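Aminotransferase (Paracoccus denitrificans, PDB 4GRX) probably catalyses the transfer of an amino group from omega-amino acids or amines to keto acceptors with pyridoxal phosphate, as a class III omega-aminotransferase. Local coordinates at residues D89-Y94 with G337-C342; V123-S128 with F304-V309; A132-V137 with T166-S171. All blocks are in the same frame, centred on the assembly; numbering follows the deposited sequence.

Contact 1 (D89-Y94 with G337-C342); sequences DRFPGY and GHPVGC
With its CG anti to the backbone N (chi1 -157°), His338 turns its imidazole toward the backbone of Pro92 and Gly93, while Phe91, also anti (chi1 -168°), brings CD1 of its ring obliquely against the pyrrolidine of Pro339. Pro92 O lies at the edge of the imidazole, near its plane, 3.2 Å from His338 CE1. Gly93, without a side chain, passes its CA obliquely by the same ring. Tyr94 N sits over one face of the imidazole, offset toward the rim. Pro339 fills the middle of the contact: its CB is 3.9 Å from Phe91 CD1, and its CG reaches to 3.6 Å from Tyr94 N. Val340 adds a methyl, CG2, 3.4 Å from Pro92 O. No hydrogen bond joins the two segments, and the fit depends on shape. His338 is the N-cap of helix 339-354, and its ND1 accepts a weak bond from Val340 N (3.2 Å). Proline suits the first helical turn at Pro339 because no backbone N-H is needed there. The carbonyl oxygen of Gly93 stands 3.4 Å above the plane of the Phe91 ring, offset toward the rim. The segment 89-94, which leaves helix 78-90 at Phe91, carries this packing to the dimer interface of the fold type I enzyme. There Tyr94 OH bonds to Asp63 of the second subunit, and Pro92 packs on Phe75 of that subunit. His338 NE2 makes a weak hydrogen bond to Gly302 O of the second subunit, which gives both ring nitrogens a partner.

Contact 2 (V123-S128 with F304-V309); sequences VFYTNS and FPMGAV
The Tyr125 ring receives Gly307 O at its edge, near the ring plane and 3.5 Å from CD1, while Met306 CE comes in obliquely, 3.9 Å from CE1. Met306 bends at chi2 (93°) to bring its methyl there, and Ala308 CB, small enough to fit beside the ring, touches CD1. The tyrosine's polar end bonds to Ser109 of helix 103-115. Strands 123-126 and 307-309 pair antiparallel at the margin, within this chain, of the seven-stranded sheet of the fold type I large domain. Phe124 and Val309 exchange two backbone hydrogen bonds, as do Thr126 and Gly307, although both donors of the latter pair stand above the carbonyl planes; Val309 N points nearly straight at Phe124 O (171° at the hydrogen). On the face shared by Phe124, Thr126 and Val309, Thr126 OG1 lies 3.1 Å from Gly307 CA and donates to Ser128 O (2.9 Å). A CB on Gly307 would probably run into that hydroxyl, so glycine suits the place. A valine in place of Thr126 would probably leave Ser128 O without its side-chain donor and let the turn toward helix 129-146 shift. A water lies between Asn127 OD1, 3.0 Å from it, and Pro305 O.

Contact 3 (A132-V137 with T166-S171); sequences ANDTMV and TAVSAS
Asp134 and Thr166 meet where two helices of the large domain cross almost at a right angle (91°); the axes of the two short helical segments approach to 8.5 Å, and the meeting point is the N-cap of helix 167-172. This is the tight part. Asp134 OD2 takes the proton of Thr166 OG1 on its anti lone pair, 2.6 Å away. The hydroxyl stands between the backbone N and the carbonyl carbon (chi1 73°), from where it also accepts from Ser169 N at 3.2 Å, a nearly straight bond (164°) that caps the helix. A threonine suits the place because one hydroxyl can give its proton to the carboxylate and still take an N-H from the helix. Asp134 CG is anti to its backbone N, which swings the carboxylate across to Thr166, and its second oxygen, OD1, accepts from Ala167 N of the second subunit. The positive ends of two helices, one from each subunit, would probably stabilise a negative charge there. Val168 CB packs 3.5 Å from Asp134 OD2 on the flank of the carboxylate. Val137 CG2 and Val168 CG1 reach toward each other tip to tip, 3.9 Å apart, an ordinary apolar contact. The loose part is at Asn133, whose CB only grazes Ser169 CB at 4.3 Å; its amide ND2 bonds to His163 O and Asp268 OD2. At the carboxylate a water bridges the segments, giving a proton to Asp134 OD2 at 2.7 Å and accepting from Val168 N at 3.2 Å.

Overall arrangement
Contacts 1 and 2 lie 13 Å apart centre to centre, as do contacts 2 and 3, whereas contacts 1 and 3 are 26 Å apart with nearest atoms about 11 Å away. Contact 2 is therefore the middle layer: Phe304 and Met306 pack on Gly341 and Cys342 of contact 1, and Val309 and Thr126 pack on Ala132 and Met136 of contact 3. In sequence, contact 3 is nested within contact 2, and contact 2 within contact 1. All three reach the second subunit. The side chains of Ser128 and Asn133 each lie about 10 Å from a bound delta-amino valeric acid, and Lys297, which carries the pyridoxal phosphate, precedes segment 304-309.

Contact 1 (D89-Y94 with G337-C342)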
loop_
_atom_site.group_PDB
_atom_site.type_symbol
_atom_site.label_atom_id
_atom_site.label_comp_id
_atom_site.label_asym_id
_atom_site.label_seq_id
_atom_site.Cartn_x
_atom_site.Cartn_y
_atom_site.Cartn_z
ATOM N N ASP A 89 15.931 17.842 -1.160
ATOM C CA ASP A 89 17.059 18.658 -0.693
ATOM C C ASP A 89 16.971 18.858 0.796
ATOM O O ASP A 89 17.981 18.999 1.467
ATOM C CB ASP A 89 17.050 20.040 -1.353
ATOM C CG ASP A 89 17.595 20.022 -2.761
ATOM O OD1 ASP A 89 18.583 19.295 -3.010
ATOM O OD2 ASP A 89 17.038 20.743 -3.625
ATOM N N ARG A 90 15.747 18.865 1.303
ATOM C CA ARG A 90 15.461 19.308 2.655
ATOM C C ARG A 90 15.420 18.122 3.623
ATOM O O ARG A 90 16.066 18.148 4.678
ATOM C CB ARG A 90 14.134 20.079 2.640
ATOM C CG ARG A 90 13.780 20.829 3.904
ATOM C CD ARG A 90 12.327 21.294 3.854
ATOM N NE ARG A 90 11.806 21.616 5.186
ATOM C CZ ARG A 90 12.166 22.678 5.907
ATOM N NH1 ARG A 90 13.066 23.530 5.442
ATOM N NH2 ARG A 90 11.637 22.880 7.104
ATOM N N PHE A 91 14.672 17.088 3.256
ATOM C CA PHE A 91 14.439 15.954 4.132
ATOM C C PHE A 91 13.750 14.872 3.325
ATOM O O PHE A 91 12.527 14.922 3.145
ATOM C CB PHE A 91 13.538 16.361 5.296
ATOM C CG PHE A 91 13.456 15.344 6.404
ATOM C CD1 PHE A 91 12.232 15.065 7.014
ATOM C CD2 PHE A 91 14.591 14.676 6.852
ATOM C CE1 PHE A 91 12.145 14.145 8.053
ATOM C CE2 PHE A 91 14.510 13.753 7.886
ATOM C CZ PHE A 91 13.289 13.492 8.494
ATOM N N PRO A 92 14.532 13.881 2.856
ATOM C CA PRO A 92 14.113 12.911 1.838
ATOM C C PRO A 92 13.254 11.743 2.317
ATOM O O PRO A 92 12.625 11.085 1.483
ATOM C CB PRO A 92 15.433 12.396 1.280
ATOM C CG PRO A 92 16.396 12.552 2.396
ATOM C CD PRO A 92 15.897 13.618 3.331
ATOM N N GLY A 93 13.225 11.476 3.621
ATOM C CA GLY A 93 12.432 10.356 4.130
ATOM C C GLY A 93 12.247 10.340 5.631
ATOM O O GLY A 93 13.101 10.825 6.376
ATOM N N TYR A 94 11.113 9.787 6.064
ATOM C CA TYR A 94 10.831 9.527 7.473
ATOM C C TYR A 94 9.455 8.871 7.664
ATOM O O TYR A 94 8.788 8.503 6.688
ATOM C CB TYR A 94 10.952 10.803 8.319
ATOM C CG TYR A 94 11.420 10.531 9.728
ATOM C CD1 TYR A 94 10.602 10.795 10.824
ATOM C CD2 TYR A 94 12.678 9.984 9.960
ATOM C CE1 TYR A 94 11.031 10.531 12.119
ATOM C CE2 TYR A 94 13.116 9.714 11.242
ATOM C CZ TYR A 94 12.295 9.988 12.321
ATOM O OH TYR A 94 12.751 9.705 13.590
ATOM N N GLY A 337 2.673 9.013 5.835
ATOM C CA GLY A 337 2.945 10.348 6.397
ATOM C C GLY A 337 4.283 10.900 5.929
ATOM O O GLY A 337 4.957 11.650 6.649
ATOM N N HIS A 338 4.656 10.526 4.711
ATOM C CA HIS A 338 5.992 10.770 4.180
ATOM C C HIS A 338 6.254 12.235 3.913
ATOM O O HIS A 338 5.410 12.910 3.313
ATOM C CB HIS A 338 6.177 9.956 2.906
ATOM C CG HIS A 338 7.606 9.671 2.573
ATOM N ND1 HIS A 338 8.397 10.571 1.968
ATOM C CD2 HIS A 338 8.375 8.535 2.769
ATOM C CE1 HIS A 338 9.620 10.041 1.792
ATOM N NE2 HIS A 338 9.606 8.795 2.281
ATOM N N PRO A 339 7.420 12.751 4.364
ATOM C CA PRO A 339 7.782 14.159 4.155
ATOM C C PRO A 339 7.708 14.574 2.686
ATOM O O PRO A 339 7.042 15.559 2.360
ATOM C CB PRO A 339 9.224 14.241 4.670
ATOM C CG PRO A 339 9.676 12.828 4.846
ATOM C CD PRO A 339 8.440 12.053 5.163
ATOM N N VAL A 340 8.349 13.807 1.808
ATOM C CA VAL A 340 8.298 14.084 0.381
ATOM C C VAL A 340 6.860 14.091 -0.159
ATOM O O VAL A 340 6.437 15.042 -0.822
ATOM C CB VAL A 340 9.193 13.121 -0.419
ATOM C CG1 VAL A 340 8.946 13.284 -1.909
ATOM C CG2 VAL A 340 10.661 13.384 -0.107
ATOM N N GLY A 341 6.108 13.043 0.140
ATOM C CA GLY A 341 4.764 12.914 -0.393
ATOM C C GLY A 341 3.811 13.974 0.095
ATOM O O GLY A 341 2.895 14.373 -0.623
ATOM N N CYS A 342 4.013 14.419 1.328
ATOM C CA CYS A 342 3.156 15.433 1.907
ATOM C C CYS A 342 3.407 16.783 1.248
ATOM O O CYS A 342 2.454 17.456 0.853
ATOM C CB CYS A 342 3.365 15.514 3.414
ATOM S SG CYS A 342 2.631 14.146 4.343
#

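Contact 2 (V123-S128 with F304-V309)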
loop_
_atom_site.group_PDB
_atom_site.type_symbol
_atom_site.label_atom_id
_atom_site.label_comp_id
_atom_site.label_asym_id
_atom_site.label_seq_id
_atom_site.Cartn_x
_atom_site.Cartn_y
_atom_site.Cartn_z
ATOM N N VAL A 123 -6.890 12.926 10.192
ATOM C CA VAL A 123 -6.309 12.384 8.971
ATOM C C VAL A 123 -5.336 11.243 9.323
ATOM O O VAL A 123 -4.439 11.408 10.169
ATOM C CB VAL A 123 -5.565 13.502 8.177
ATOM C CG1 VAL A 123 -5.159 13.033 6.789
ATOM C CG2 VAL A 123 -6.415 14.769 8.073
ATOM N N PHE A 124 -5.532 10.092 8.681
ATOM C CA PHE A 124 -4.571 8.988 8.741
ATOM C C PHE A 124 -4.009 8.684 7.338
ATOM O O PHE A 124 -4.737 8.776 6.343
ATOM C CB PHE A 124 -5.212 7.747 9.365
ATOM C CG PHE A 124 -4.225 6.656 9.694
ATOM C CD1 PHE A 124 -3.432 6.732 10.850
ATOM C CD2 PHE A 124 -4.078 5.541 8.851
ATOM C CE1 PHE A 124 -2.522 5.722 11.155
ATOM C CE2 PHE A 124 -3.172 4.530 9.156
ATOM C CZ PHE A 124 -2.398 4.624 10.309
ATOM N N TYR A 125 -2.722 8.338 7.248
ATOM C CA TYR A 125 -2.086 8.190 5.926
ATOM C C TYR A 125 -1.789 6.750 5.491
ATOM O O TYR A 125 -1.566 5.863 6.320
ATOM C CB TYR A 125 -0.829 9.061 5.817
ATOM C CG TYR A 125 -1.107 10.552 5.878
ATOM C CD1 TYR A 125 -1.578 11.239 4.765
ATOM C CD2 TYR A 125 -0.893 11.272 7.053
ATOM C CE1 TYR A 125 -1.841 12.597 4.817
ATOM C CE2 TYR A 125 -1.156 12.628 7.116
ATOM C CZ TYR A 125 -1.629 13.288 5.995
ATOM O OH TYR A 125 -1.883 14.641 6.046
ATOM N N THR A 126 -1.788 6.545 4.174
ATOM C CA THR A 126 -1.424 5.271 3.571
ATOM C C THR A 126 -0.576 5.537 2.342
ATOM O O THR A 126 -0.282 6.698 2.012
ATOM C CB THR A 126 -2.661 4.488 3.108
ATOM O OG1 THR A 126 -3.364 5.253 2.128
ATOM C CG2 THR A 126 -3.586 4.212 4.259
ATOM N N ASN A 127 -0.208 4.472 1.636
ATOM C CA ASN A 127 0.507 4.644 0.372
ATOM C C ASN A 127 -0.420 4.625 -0.827
ATOM O O ASN A 127 -0.227 5.388 -1.769
ATOM C CB ASN A 127 1.616 3.606 0.221
ATOM C CG ASN A 127 2.638 3.688 1.340
ATOM O OD1 ASN A 127 3.264 4.729 1.547
ATOM N ND2 ASN A 127 2.801 2.596 2.076
ATOM N N SER A 128 -1.446 3.781 -0.780
ATOM C CA SER A 128 -2.358 3.611 -1.905
ATOM C C SER A 128 -3.797 3.826 -1.489
ATOM O O SER A 128 -4.113 3.838 -0.305
ATOM C CB SER A 128 -2.200 2.210 -2.469
ATOM O OG SER A 128 -2.600 1.244 -1.512
ATOM N N PHE A 304 3.897 10.825 -6.475
ATOM C CA PHE A 304 4.321 10.114 -5.268
ATOM C C PHE A 304 3.156 9.304 -4.692
ATOM O O PHE A 304 2.025 9.805 -4.651
ATOM C CB PHE A 304 4.792 11.139 -4.226
ATOM C CG PHE A 304 5.561 10.549 -3.079
ATOM C CD1 PHE A 304 6.941 10.516 -3.105
ATOM C CD2 PHE A 304 4.900 10.038 -1.959
ATOM C CE1 PHE A 304 7.652 9.988 -2.042
ATOM C CE2 PHE A 304 5.612 9.514 -0.896
ATOM C CZ PHE A 304 6.989 9.495 -0.935
ATOM N N PRO A 305 3.421 8.064 -4.226
ATOM C CA PRO A 305 2.368 7.200 -3.657
ATOM C C PRO A 305 1.797 7.704 -2.319
ATOM O O PRO A 305 2.469 7.670 -1.294
ATOM C CB PRO A 305 3.075 5.840 -3.467
ATOM C CG PRO A 305 4.358 5.945 -4.208
ATOM C CD PRO A 305 4.729 7.398 -4.208
ATOM N N MET A 306 0.552 8.151 -2.329
ATOM C CA MET A 306 -0.047 8.713 -1.134
ATOM C C MET A 306 -1.511 8.347 -1.056
ATOM O O MET A 306 -2.220 8.371 -2.065
ATOM C CB MET A 306 0.059 10.228 -1.183
ATOM C CG MET A 306 -0.129 10.930 0.146
ATOM S SD MET A 306 1.453 11.217 0.963
ATOM C CE MET A 306 0.939 12.557 2.019
ATOM N N GLY A 307 -1.953 8.013 0.151
ATOM C CA GLY A 307 -3.368 7.848 0.462
ATOM C C GLY A 307 -3.733 8.560 1.752
ATOM O O GLY A 307 -2.898 8.739 2.642
ATOM N N ALA A 308 -4.991 8.971 1.852
ATOM C CA ALA A 308 -5.483 9.629 3.057
ATOM C C ALA A 308 -6.913 9.249 3.385
ATOM O O ALA A 308 -7.806 9.267 2.525
ATOM C CB ALA A 308 -5.360 11.135 2.945
ATOM N N VAL A 309 -7.108 8.910 4.651
ATOM C CA VAL A 309 -8.424 8.745 5.234
ATOM C C VAL A 309 -8.675 10.032 6.020
ATOM O O VAL A 309 -7.897 10.348 6.942
ATOM C CB VAL A 309 -8.429 7.515 6.166
ATOM C CG1 VAL A 309 -9.693 7.452 7.019
ATOM C CG2 VAL A 309 -8.260 6.247 5.351
HETATM O O HOH W 1 3.491 7.684 1.395
#

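Contact 3 (A132-V137 with T166-S171)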
loop_
_atom_site.group_PDB
_atom_site.type_symbol
_atom_site.label_atom_id
_atom_site.label_comp_id
_atom_site.label_asym_id
_atom_site.label_seq_id
_atom_site.Cartn_x
_atom_site.Cartn_y
_atom_site.Cartn_z
ATOM N N ALA A 132 -5.926 2.583 2.003
ATOM C CA ALA A 132 -6.838 3.497 2.671
ATOM C C ALA A 132 -8.239 2.896 2.905
ATOM O O ALA A 132 -8.801 3.017 3.997
ATOM C CB ALA A 132 -6.934 4.800 1.905
ATOM N N ASN A 133 -8.802 2.234 1.895
ATOM C CA ASN A 133 -10.090 1.555 2.083
ATOM C C ASN A 133 -9.984 0.394 3.067
ATOM O O ASN A 133 -10.839 0.238 3.952
ATOM C CB ASN A 133 -10.682 1.104 0.739
ATOM C CG ASN A 133 -11.313 2.253 -0.028
ATOM O OD1 ASN A 133 -12.050 3.075 0.549
ATOM N ND2 ASN A 133 -11.028 2.330 -1.327
ATOM N N ASP A 134 -8.931 -0.408 2.904
ATOM C CA ASP A 134 -8.589 -1.448 3.843
ATOM C C ASP A 134 -8.477 -0.925 5.306
ATOM O O ASP A 134 -9.101 -1.488 6.230
ATOM C CB ASP A 134 -7.295 -2.112 3.400
ATOM C CG ASP A 134 -7.135 -3.482 3.991
ATOM O OD1 ASP A 134 -7.069 -3.582 5.240
ATOM O OD2 ASP A 134 -7.104 -4.469 3.221
ATOM N N THR A 135 -7.694 0.144 5.495
ATOM C CA THR A 135 -7.582 0.839 6.774
ATOM C C THR A 135 -8.956 1.280 7.292
ATOM O O THR A 135 -9.247 1.108 8.487
ATOM C CB THR A 135 -6.647 2.066 6.664
ATOM O OG1 THR A 135 -5.284 1.634 6.521
ATOM C CG2 THR A 135 -6.754 2.981 7.894
ATOM N N MET A 136 -9.792 1.831 6.394
ATOM C CA MET A 136 -11.113 2.347 6.773
ATOM C C MET A 136 -12.013 1.262 7.346
ATOM O O MET A 136 -12.735 1.493 8.314
ATOM C CB MET A 136 -11.828 3.035 5.612
ATOM C CG MET A 136 -13.106 3.760 6.033
ATOM S SD MET A 136 -12.745 5.154 7.135
ATOM C CE MET A 136 -13.769 4.760 8.563
ATOM N N VAL A 137 -11.969 0.084 6.730
ATOM C CA VAL A 137 -12.746 -1.037 7.211
ATOM C C VAL A 137 -12.266 -1.419 8.616
ATOM O O VAL A 137 -13.079 -1.569 9.519
ATOM C CB VAL A 137 -12.680 -2.232 6.242
ATOM C CG1 VAL A 137 -13.475 -3.404 6.784
ATOM C CG2 VAL A 137 -13.238 -1.829 4.892
ATOM N N THR A 166 -6.394 -5.016 -2.356
ATOM C CA THR A 166 -6.096 -5.902 -1.213
ATOM C C THR A 166 -7.276 -6.877 -1.031
ATOM O O THR A 166 -8.378 -6.626 -1.563
ATOM C CB THR A 166 -5.866 -5.153 0.120
ATOM O OG1 THR A 166 -7.121 -4.651 0.606
ATOM C CG2 THR A 166 -4.841 -4.017 -0.018
ATOM N N ALA A 167 -7.072 -7.969 -0.286
ATOM C CA ALA A 167 -8.169 -8.934 -0.095
ATOM C C ALA A 167 -9.482 -8.222 0.258
ATOM O O ALA A 167 -10.554 -8.556 -0.292
ATOM C CB ALA A 167 -7.826 -9.987 0.961
ATOM N N VAL A 168 -9.400 -7.251 1.168
ATOM C CA VAL A 168 -10.597 -6.553 1.648
ATOM C C VAL A 168 -11.160 -5.565 0.605
ATOM O O VAL A 168 -12.333 -5.651 0.267
ATOM C CB VAL A 168 -10.354 -5.867 3.011
ATOM C CG1 VAL A 168 -11.481 -4.919 3.372
ATOM C CG2 VAL A 168 -10.202 -6.922 4.082
ATOM N N SER A 169 -10.320 -4.660 0.098
ATOM C CA SER A 169 -10.727 -3.706 -0.943
ATOM C C SER A 169 -11.179 -4.383 -2.242
ATOM O O SER A 169 -12.017 -3.851 -2.969
ATOM C CB SER A 169 -9.651 -2.628 -1.187
ATOM O OG SER A 169 -8.351 -3.172 -1.357
ATOM N N ALA A 170 -10.643 -5.568 -2.524
ATOM C CA ALA A 170 -11.121 -6.361 -3.654
ATOM C C ALA A 170 -12.497 -6.985 -3.355
ATOM O O ALA A 170 -13.320 -7.154 -4.269
ATOM C CB ALA A 170 -10.099 -7.412 -4.048
ATOM N N SER A 171 -12.748 -7.324 -2.086
ATOM C CA SER A 171 -14.062 -7.837 -1.683
ATOM C C SER A 171 -15.068 -6.703 -1.778
ATOM O O SER A 171 -16.268 -6.921 -1.990
ATOM C CB SER A 171 -14.027 -8.372 -0.260
ATOM O OG SER A 171 -13.147 -9.469 -0.150
HETATM O O HOH W 2 -6.777 -7.185 3.000
#